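Long-range contacts in surface protein R28 (Streptococcus pyogenes, PDB 6S5Z), which is a cell-wall-linked streptococcal surface protein, represented here by an immunoglobulin-like Rib domain of a kind implicated in infection: residues A[19-30]-A[42-53]; A[52-62]-A[73-82]. One frame throughout, in Å; residues are numbered along the deposited sequence.

Contact 1: A[19-30]-A[42-53]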
# COMPACT_ATOMS: atom_id res chain seq x y z
N GLU A 19 -6.06 -7.50 13.84
CA GLU A 19 -6.91 -8.58 14.30
C GLU A 19 -7.81 -9.08 13.17
O GLU A 19 -8.07 -8.38 12.19
CB GLU A 19 -7.77 -8.12 15.47
CG GLU A 19 -7.00 -7.96 16.78
CD GLU A 19 -7.92 -7.65 17.94
OE1 GLU A 19 -8.64 -6.64 17.86
OE2 GLU A 19 -7.92 -8.43 18.92
N GLN A 20 -8.28 -10.32 13.32
CA GLN A 20 -9.23 -10.88 12.36
C GLN A 20 -10.41 -9.93 12.20
O GLN A 20 -10.91 -9.37 13.18
CB GLN A 20 -9.74 -12.24 12.85
CG GLN A 20 -10.42 -13.09 11.78
CD GLN A 20 -10.73 -14.47 12.33
OE1 GLN A 20 -10.46 -14.75 13.49
NE2 GLN A 20 -11.29 -15.35 11.49
N HIS A 21 -10.83 -9.73 10.95
CA HIS A 21 -11.96 -8.91 10.49
C HIS A 21 -11.64 -7.42 10.48
O HIS A 21 -12.51 -6.61 10.17
CB HIS A 21 -13.23 -9.17 11.31
CG HIS A 21 -13.64 -10.61 11.32
ND1 HIS A 21 -13.93 -11.30 10.17
CD2 HIS A 21 -13.81 -11.48 12.34
CE1 HIS A 21 -14.26 -12.54 10.48
NE2 HIS A 21 -14.19 -12.68 11.79
N ALA A 22 -10.39 -7.03 10.74
CA ALA A 22 -10.02 -5.63 10.70
C ALA A 22 -10.21 -5.04 9.30
O ALA A 22 -10.15 -5.73 8.29
CB ALA A 22 -8.56 -5.45 11.14
N GLU A 23 -10.49 -3.74 9.26
CA GLU A 23 -10.44 -3.00 8.01
C GLU A 23 -8.99 -2.68 7.66
O GLU A 23 -8.11 -2.62 8.52
CB GLU A 23 -11.25 -1.71 8.13
CG GLU A 23 -12.73 -1.91 8.47
CD GLU A 23 -13.49 -2.66 7.39
OE1 GLU A 23 -13.18 -2.46 6.19
OE2 GLU A 23 -14.40 -3.45 7.74
N LEU A 24 -8.74 -2.48 6.37
CA LEU A 24 -7.41 -2.16 5.86
C LEU A 24 -7.52 -1.02 4.87
O LEU A 24 -8.03 -1.21 3.76
CB LEU A 24 -6.76 -3.37 5.19
CG LEU A 24 -6.50 -4.62 6.03
CD1 LEU A 24 -6.01 -5.70 5.08
CD2 LEU A 24 -5.46 -4.33 7.12
N ASP A 25 -7.09 0.17 5.28
CA ASP A 25 -6.85 1.26 4.36
C ASP A 25 -5.50 1.03 3.70
O ASP A 25 -4.51 0.77 4.40
CB ASP A 25 -6.88 2.60 5.09
CG ASP A 25 -6.92 3.80 4.16
OD1 ASP A 25 -6.23 3.82 3.12
OD2 ASP A 25 -7.64 4.76 4.48
N ALA A 26 -5.45 1.14 2.38
CA ALA A 26 -4.20 0.84 1.69
C ALA A 26 -3.07 1.80 2.10
O ALA A 26 -1.92 1.38 2.23
CB ALA A 26 -4.40 0.90 0.17
N LYS A 27 -3.39 3.08 2.32
CA LYS A 27 -2.35 4.03 2.68
C LYS A 27 -1.65 3.62 3.96
O LYS A 27 -0.49 4.00 4.18
CB LYS A 27 -2.96 5.42 2.84
CG LYS A 27 -1.96 6.48 3.22
CD LYS A 27 -2.58 7.86 3.16
CE LYS A 27 -1.57 8.94 3.48
NZ LYS A 27 -2.23 10.28 3.36
N ASP A 28 -2.34 2.89 4.83
CA ASP A 28 -1.76 2.53 6.11
C ASP A 28 -0.69 1.45 5.99
O ASP A 28 0.02 1.19 6.97
CB ASP A 28 -2.84 2.06 7.08
CG ASP A 28 -3.69 3.19 7.61
OD1 ASP A 28 -3.20 4.35 7.66
OD2 ASP A 28 -4.83 2.93 8.01
N SER A 29 -0.57 0.83 4.82
CA SER A 29 0.45 -0.17 4.54
C SER A 29 1.67 0.42 3.85
O SER A 29 2.55 -0.34 3.42
CB SER A 29 -0.13 -1.31 3.71
OG SER A 29 -0.92 -2.17 4.52
N ILE A 30 1.76 1.74 3.74
CA ILE A 30 2.93 2.39 3.16
C ILE A 30 3.67 3.11 4.28
O ILE A 30 3.08 3.92 5.00
CB ILE A 30 2.55 3.37 2.04
CG1 ILE A 30 1.84 2.64 0.89
CG2 ILE A 30 3.77 4.14 1.56
CD1 ILE A 30 2.67 1.58 0.24
N TYR A 42 -3.98 6.30 -2.46
CA TYR A 42 -3.57 4.92 -2.20
C TYR A 42 -4.80 4.03 -2.27
O TYR A 42 -5.84 4.37 -1.70
CB TYR A 42 -2.91 4.80 -0.82
CG TYR A 42 -1.72 5.72 -0.63
CD1 TYR A 42 -1.89 7.08 -0.29
CD2 TYR A 42 -0.42 5.26 -0.80
CE1 TYR A 42 -0.78 7.92 -0.13
CE2 TYR A 42 0.67 6.09 -0.64
CZ TYR A 42 0.49 7.41 -0.30
OH TYR A 42 1.61 8.20 -0.14
N ASN A 43 -4.67 2.90 -2.95
CA ASN A 43 -5.76 1.93 -3.01
C ASN A 43 -5.17 0.55 -3.16
O ASN A 43 -4.03 0.40 -3.59
CB ASN A 43 -6.73 2.21 -4.16
CG ASN A 43 -6.06 2.10 -5.51
OD1 ASN A 43 -5.51 3.07 -6.02
ND2 ASN A 43 -6.09 0.90 -6.11
N TRP A 44 -5.95 -0.45 -2.79
CA TRP A 44 -5.53 -1.83 -3.01
C TRP A 44 -5.65 -2.18 -4.48
O TRP A 44 -6.67 -1.89 -5.13
CB TRP A 44 -6.38 -2.80 -2.17
CG TRP A 44 -6.17 -2.64 -0.71
CD1 TRP A 44 -7.04 -2.11 0.20
CD2 TRP A 44 -4.99 -2.98 0.02
NE1 TRP A 44 -6.48 -2.11 1.46
CE2 TRP A 44 -5.21 -2.64 1.37
CE3 TRP A 44 -3.75 -3.54 -0.34
CZ2 TRP A 44 -4.25 -2.84 2.37
CZ3 TRP A 44 -2.81 -3.74 0.64
CH2 TRP A 44 -3.06 -3.39 1.98
N LYS A 45 -4.62 -2.83 -5.01
CA LYS A 45 -4.73 -3.39 -6.35
C LYS A 45 -5.89 -4.38 -6.40
O LYS A 45 -6.11 -5.15 -5.47
CB LYS A 45 -3.44 -4.10 -6.75
CG LYS A 45 -3.45 -4.71 -8.15
CD LYS A 45 -2.07 -5.21 -8.52
CE LYS A 45 -1.14 -4.05 -8.74
NZ LYS A 45 -1.51 -3.32 -9.95
N ASN A 46 -6.63 -4.35 -7.50
CA ASN A 46 -7.71 -5.31 -7.70
C ASN A 46 -7.17 -6.73 -7.53
O ASN A 46 -6.18 -7.10 -8.15
CB ASN A 46 -8.29 -5.15 -9.10
CG ASN A 46 -9.09 -3.88 -9.25
OD1 ASN A 46 -9.49 -3.27 -8.26
ND2 ASN A 46 -9.30 -3.44 -10.49
N GLY A 47 -7.84 -7.50 -6.68
CA GLY A 47 -7.43 -8.87 -6.45
C GLY A 47 -6.32 -9.03 -5.45
O GLY A 47 -5.90 -10.17 -5.19
N HIS A 48 -5.80 -7.93 -4.90
CA HIS A 48 -4.64 -8.00 -4.03
C HIS A 48 -4.85 -7.22 -2.73
O HIS A 48 -3.89 -6.71 -2.14
CB HIS A 48 -3.40 -7.52 -4.78
CG HIS A 48 -2.95 -8.49 -5.84
ND1 HIS A 48 -2.17 -9.59 -5.56
CD2 HIS A 48 -3.22 -8.54 -7.17
CE1 HIS A 48 -1.95 -10.27 -6.67
NE2 HIS A 48 -2.58 -9.65 -7.66
N LYS A 49 -6.11 -7.15 -2.26
CA LYS A 49 -6.35 -6.68 -0.90
C LYS A 49 -6.22 -7.85 0.08
O LYS A 49 -6.83 -8.91 -0.15
CB LYS A 49 -7.73 -6.06 -0.76
CG LYS A 49 -8.04 -5.63 0.68
CD LYS A 49 -9.40 -4.99 0.79
CE LYS A 49 -9.64 -4.42 2.18
NZ LYS A 49 -11.06 -3.95 2.35
N PRO A 50 -5.42 -7.71 1.13
CA PRO A 50 -5.27 -8.81 2.09
C PRO A 50 -6.62 -9.12 2.74
O PRO A 50 -7.35 -8.22 3.16
CB PRO A 50 -4.25 -8.27 3.09
CG PRO A 50 -3.44 -7.24 2.29
CD PRO A 50 -4.49 -6.60 1.38
N ASP A 51 -6.94 -10.41 2.83
CA ASP A 51 -8.21 -10.87 3.37
C ASP A 51 -8.05 -11.09 4.88
O ASP A 51 -7.41 -12.04 5.31
CB ASP A 51 -8.65 -12.15 2.65
CG ASP A 51 -10.00 -12.67 3.11
OD1 ASP A 51 -10.64 -12.06 3.99
OD2 ASP A 51 -10.42 -13.71 2.56
N THR A 52 -8.64 -10.21 5.68
CA THR A 52 -8.52 -10.33 7.12
C THR A 52 -9.57 -11.25 7.73
O THR A 52 -9.63 -11.34 8.96
CB THR A 52 -8.61 -8.97 7.80
OG1 THR A 52 -9.91 -8.41 7.55
CG2 THR A 52 -7.53 -8.02 7.31
N SER A 53 -10.40 -11.92 6.91
CA SER A 53 -11.44 -12.78 7.46
C SER A 53 -10.89 -14.06 8.08
O SER A 53 -11.56 -14.69 8.91
CB SER A 53 -12.46 -13.15 6.38
OG SER A 53 -11.90 -14.02 5.40
O HOH W 1 -11.07 -2.32 4.78
O HOH W 2 -8.48 3.90 0.52
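Trp44 is the side chain round which Leu24 and Ala26 gather. Its indole N-H gives a nearly straight bond from NE1 to Leu24 O (2.9 Å, 170°); the oxygen lies in the ring plane, while the donor stands well above the carbonyl plane. The other direct bonds lie where the type II turn from Glu19 to Ala22 meets Thr52 and Ser53. Gln20 NE2 donates to Ser53 O (2.7 Å), which lies in the plane of its amide; CG anti to the backbone N (chi1 -164°) and an extended chain carry the amide there. Backbone His21 N reaches Thr52 O, and the hydroxyl OG1 of Thr52 donates to a lone pair of Ala22 O (2.8 Å). In this small immunoglobulin-like Rib domain, the irregular chain after strand 16-19 is thus laid against strand 41-44 and the loop following it. Apolar packing fills the middle. Ala26 CB sits 3.8 Å over the five-membered ring centroid of Trp44, whose opposite face carries Lys49 CG and Pro50 CD. Leu24 CD1 meets Thr52 CG2 tip to tip, 3.6 Å apart, and also rests on Pro50 CB. Lys27, fully extended, slants over one face of Tyr42, with CG 3.9 Å from the ring centroid.

Contact 2: A[52-62]-A[73-82]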
# COMPACT_ATOMS: atom_id res chain seq x y z
N THR A 52 -8.64 -10.21 5.68
CA THR A 52 -8.52 -10.33 7.12
C THR A 52 -9.57 -11.25 7.73
O THR A 52 -9.63 -11.34 8.96
CB THR A 52 -8.61 -8.97 7.80
OG1 THR A 52 -9.91 -8.41 7.55
CG2 THR A 52 -7.53 -8.02 7.31
N SER A 53 -10.40 -11.92 6.91
CA SER A 53 -11.44 -12.78 7.46
C SER A 53 -10.89 -14.06 8.08
O SER A 53 -11.56 -14.69 8.91
CB SER A 53 -12.46 -13.15 6.38
OG SER A 53 -11.90 -14.02 5.40
N THR A 54 -9.68 -14.45 7.71
CA THR A 54 -8.95 -15.53 8.35
C THR A 54 -7.62 -15.00 8.85
O THR A 54 -7.02 -14.11 8.24
CB THR A 54 -8.68 -16.65 7.39
OG1 THR A 54 -7.97 -16.11 6.27
CG2 THR A 54 -9.99 -17.25 6.93
N SER A 55 -7.15 -15.56 9.96
CA SER A 55 -5.85 -15.18 10.49
C SER A 55 -4.75 -15.84 9.67
O SER A 55 -4.99 -16.79 8.92
CB SER A 55 -5.73 -15.57 11.96
OG SER A 55 -5.92 -16.96 12.13
N GLY A 56 -3.55 -15.29 9.78
CA GLY A 56 -2.40 -15.82 9.08
C GLY A 56 -1.56 -14.70 8.53
O GLY A 56 -1.72 -13.53 8.90
N GLU A 57 -0.62 -15.06 7.67
CA GLU A 57 0.27 -14.11 7.03
C GLU A 57 -0.26 -13.83 5.64
O GLU A 57 -0.32 -14.74 4.81
CB GLU A 57 1.69 -14.68 6.96
CG GLU A 57 2.28 -14.98 8.31
CD GLU A 57 2.58 -13.73 9.12
OE1 GLU A 57 2.49 -12.62 8.56
OE2 GLU A 57 2.91 -13.88 10.31
N LYS A 58 -0.61 -12.57 5.37
CA LYS A 58 -1.25 -12.29 4.10
C LYS A 58 -0.37 -11.32 3.32
O LYS A 58 0.39 -10.53 3.88
CB LYS A 58 -2.66 -11.71 4.30
CG LYS A 58 -3.51 -12.52 5.29
CD LYS A 58 -3.65 -13.97 4.88
CE LYS A 58 -4.59 -14.73 5.81
NZ LYS A 58 -6.01 -14.34 5.62
N ASP A 59 -0.54 -11.35 2.01
CA ASP A 59 0.17 -10.44 1.14
C ASP A 59 -0.86 -9.58 0.43
O ASP A 59 -2.03 -9.97 0.29
CB ASP A 59 1.02 -11.19 0.09
CG ASP A 59 2.22 -11.90 0.69
OD1 ASP A 59 2.99 -11.28 1.43
OD2 ASP A 59 2.40 -13.10 0.39
N GLY A 60 -0.40 -8.43 -0.02
CA GLY A 60 -1.27 -7.53 -0.77
C GLY A 60 -0.40 -6.62 -1.60
O GLY A 60 0.83 -6.62 -1.49
N ILE A 61 -1.05 -5.84 -2.46
CA ILE A 61 -0.37 -4.87 -3.31
C ILE A 61 -1.08 -3.53 -3.19
O ILE A 61 -2.30 -3.44 -3.39
CB ILE A 61 -0.30 -5.34 -4.77
CG1 ILE A 61 0.42 -6.70 -4.83
CG2 ILE A 61 0.42 -4.31 -5.62
CD1 ILE A 61 0.30 -7.39 -6.16
N VAL A 62 -0.32 -2.50 -2.85
CA VAL A 62 -0.81 -1.13 -2.80
C VAL A 62 -0.44 -0.45 -4.10
O VAL A 62 0.71 -0.55 -4.56
CB VAL A 62 -0.22 -0.38 -1.60
CG1 VAL A 62 -0.66 1.10 -1.61
CG2 VAL A 62 -0.63 -1.06 -0.30
N ASP A 73 3.40 0.24 -7.85
CA ASP A 73 2.87 -0.93 -7.15
C ASP A 73 3.82 -1.30 -6.01
O ASP A 73 5.03 -1.38 -6.21
CB ASP A 73 2.70 -2.11 -8.10
CG ASP A 73 1.58 -1.92 -9.10
OD1 ASP A 73 0.69 -1.08 -8.85
OD2 ASP A 73 1.59 -2.61 -10.13
N VAL A 74 3.26 -1.53 -4.83
CA VAL A 74 4.06 -1.82 -3.64
C VAL A 74 3.54 -3.09 -3.00
O VAL A 74 2.40 -3.14 -2.54
CB VAL A 74 4.03 -0.65 -2.64
CG1 VAL A 74 4.86 -1.01 -1.43
CG2 VAL A 74 4.54 0.63 -3.29
N ASN A 75 4.38 -4.13 -2.96
CA ASN A 75 4.05 -5.37 -2.28
C ASN A 75 4.14 -5.18 -0.77
O ASN A 75 5.14 -4.68 -0.26
CB ASN A 75 4.99 -6.49 -2.72
CG ASN A 75 4.85 -6.81 -4.19
OD1 ASN A 75 3.77 -6.68 -4.77
ND2 ASN A 75 5.95 -7.21 -4.81
N VAL A 76 3.10 -5.62 -0.06
CA VAL A 76 3.01 -5.45 1.39
C VAL A 76 2.59 -6.76 2.03
O VAL A 76 2.11 -7.68 1.38
CB VAL A 76 2.03 -4.33 1.80
CG1 VAL A 76 2.35 -3.01 1.12
CG2 VAL A 76 0.58 -4.76 1.49
N LYS A 77 2.77 -6.81 3.34
CA LYS A 77 2.45 -7.99 4.13
C LYS A 77 1.61 -7.56 5.31
O LYS A 77 1.85 -6.50 5.91
CB LYS A 77 3.74 -8.70 4.57
CG LYS A 77 4.52 -9.20 3.36
CD LYS A 77 5.67 -10.14 3.69
CE LYS A 77 6.13 -10.87 2.42
NZ LYS A 77 6.96 -12.08 2.68
N VAL A 78 0.61 -8.36 5.63
CA VAL A 78 -0.26 -8.11 6.76
C VAL A 78 -0.35 -9.40 7.55
O VAL A 78 -0.70 -10.46 7.01
CB VAL A 78 -1.67 -7.64 6.34
CG1 VAL A 78 -2.53 -7.41 7.57
CG2 VAL A 78 -1.61 -6.35 5.51
N THR A 79 -0.02 -9.33 8.83
CA THR A 79 -0.19 -10.44 9.74
C THR A 79 -1.57 -10.29 10.36
O THR A 79 -1.91 -9.21 10.86
CB THR A 79 0.90 -10.42 10.82
OG1 THR A 79 2.18 -10.39 10.19
CG2 THR A 79 0.80 -11.65 11.72
N VAL A 80 -2.39 -11.33 10.28
CA VAL A 80 -3.70 -11.31 10.90
C VAL A 80 -3.69 -12.29 12.06
O VAL A 80 -3.39 -13.47 11.86
CB VAL A 80 -4.81 -11.63 9.88
CG1 VAL A 80 -6.18 -11.45 10.52
CG2 VAL A 80 -4.67 -10.75 8.65
N THR A 81 -3.95 -11.80 13.27
CA THR A 81 -3.96 -12.61 14.48
C THR A 81 -5.38 -13.06 14.83
O THR A 81 -6.37 -12.43 14.46
CB THR A 81 -3.39 -11.81 15.66
OG1 THR A 81 -4.33 -10.79 16.02
CG2 THR A 81 -2.12 -11.12 15.24
N SER A 82 -5.46 -14.14 15.60
CA SER A 82 -6.75 -14.64 16.08
C SER A 82 -6.66 -15.14 17.52
O SER A 82 -5.63 -15.66 17.95
CB SER A 82 -7.27 -15.76 15.18
OG SER A 82 -6.66 -16.99 15.52
O HOH W 3 3.79 -9.26 -0.44
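Val76 O is gripped by two donors: backbone Gly60 N at 3.0 Å and a water that also donates to Asp59 OD1, tying that carboxylate to the opposing strand. Both strands belong to the antiparallel beta hairpin 56-65/71-81, the central pair of the Rib domain's sheet. Hydrogen-bonded pairs Gly56-Val80, Lys58-Val78, Gly60-Val76 and Val62-Val74 alternate with non-hydrogen-bonded ones. On the face bearing Glu57, Asp59 and Ile61, neighbours lie side by side. Thr79 OG1 donates to the syn side of Glu57 OE1 (2.8 Å); the bend in the glutamate chain at chi2 (-69°) brings its carboxylate over to Thr79 on the partner strand. The same hydroxyl is also hydrogen-bonded to His15 NE2. Asp59 OD1 lies against the aliphatic part of Lys77, 3.2 Å from CG, with the ammonium too far for a salt bridge. On the other face the valines are buried and pack together: Val62 CG2 meets Val76 CG1 at 3.8 Å, their side chains crossing at about a right angle, with Trp44 touching both. Gly60 has no side chain there, and Val76 CG2 comes within 3.5 Å of Gly60 O. Near the strand's start Lys58 bends at chi2 and chi4 (71°), which turns its ammonium back to the preceding loop: NZ donates to Asp51 O, to Thr54 O (2.8 Å) and to Thr54 OG1 (2.7 Å).

From the N terminus, the chain runs through strand 16-19 into the irregular segment 19-30. Contact 1 closes the first loop when the chain returns along strand 41-44 and its following turn to Thr52 and Ser53. The segment of contact 2 begins at those same two residues, and a second loop closes as strand 71-81 comes back beside strand 56-65. The two closures therefore stand in series, neither enclosing nor crossing the other. They meet laterally: Lys45 N probably hydrogen-bonds to Ile61 O, as does Lys58 NZ to Asp51 O, and Ser29 O packs on Val76. Contact 2 joins the two central strands, contact 1 lays the loop leaving edge strand 16-19 on edge strand 41-44 and the loop after it, and the bonds between the contacts unite them.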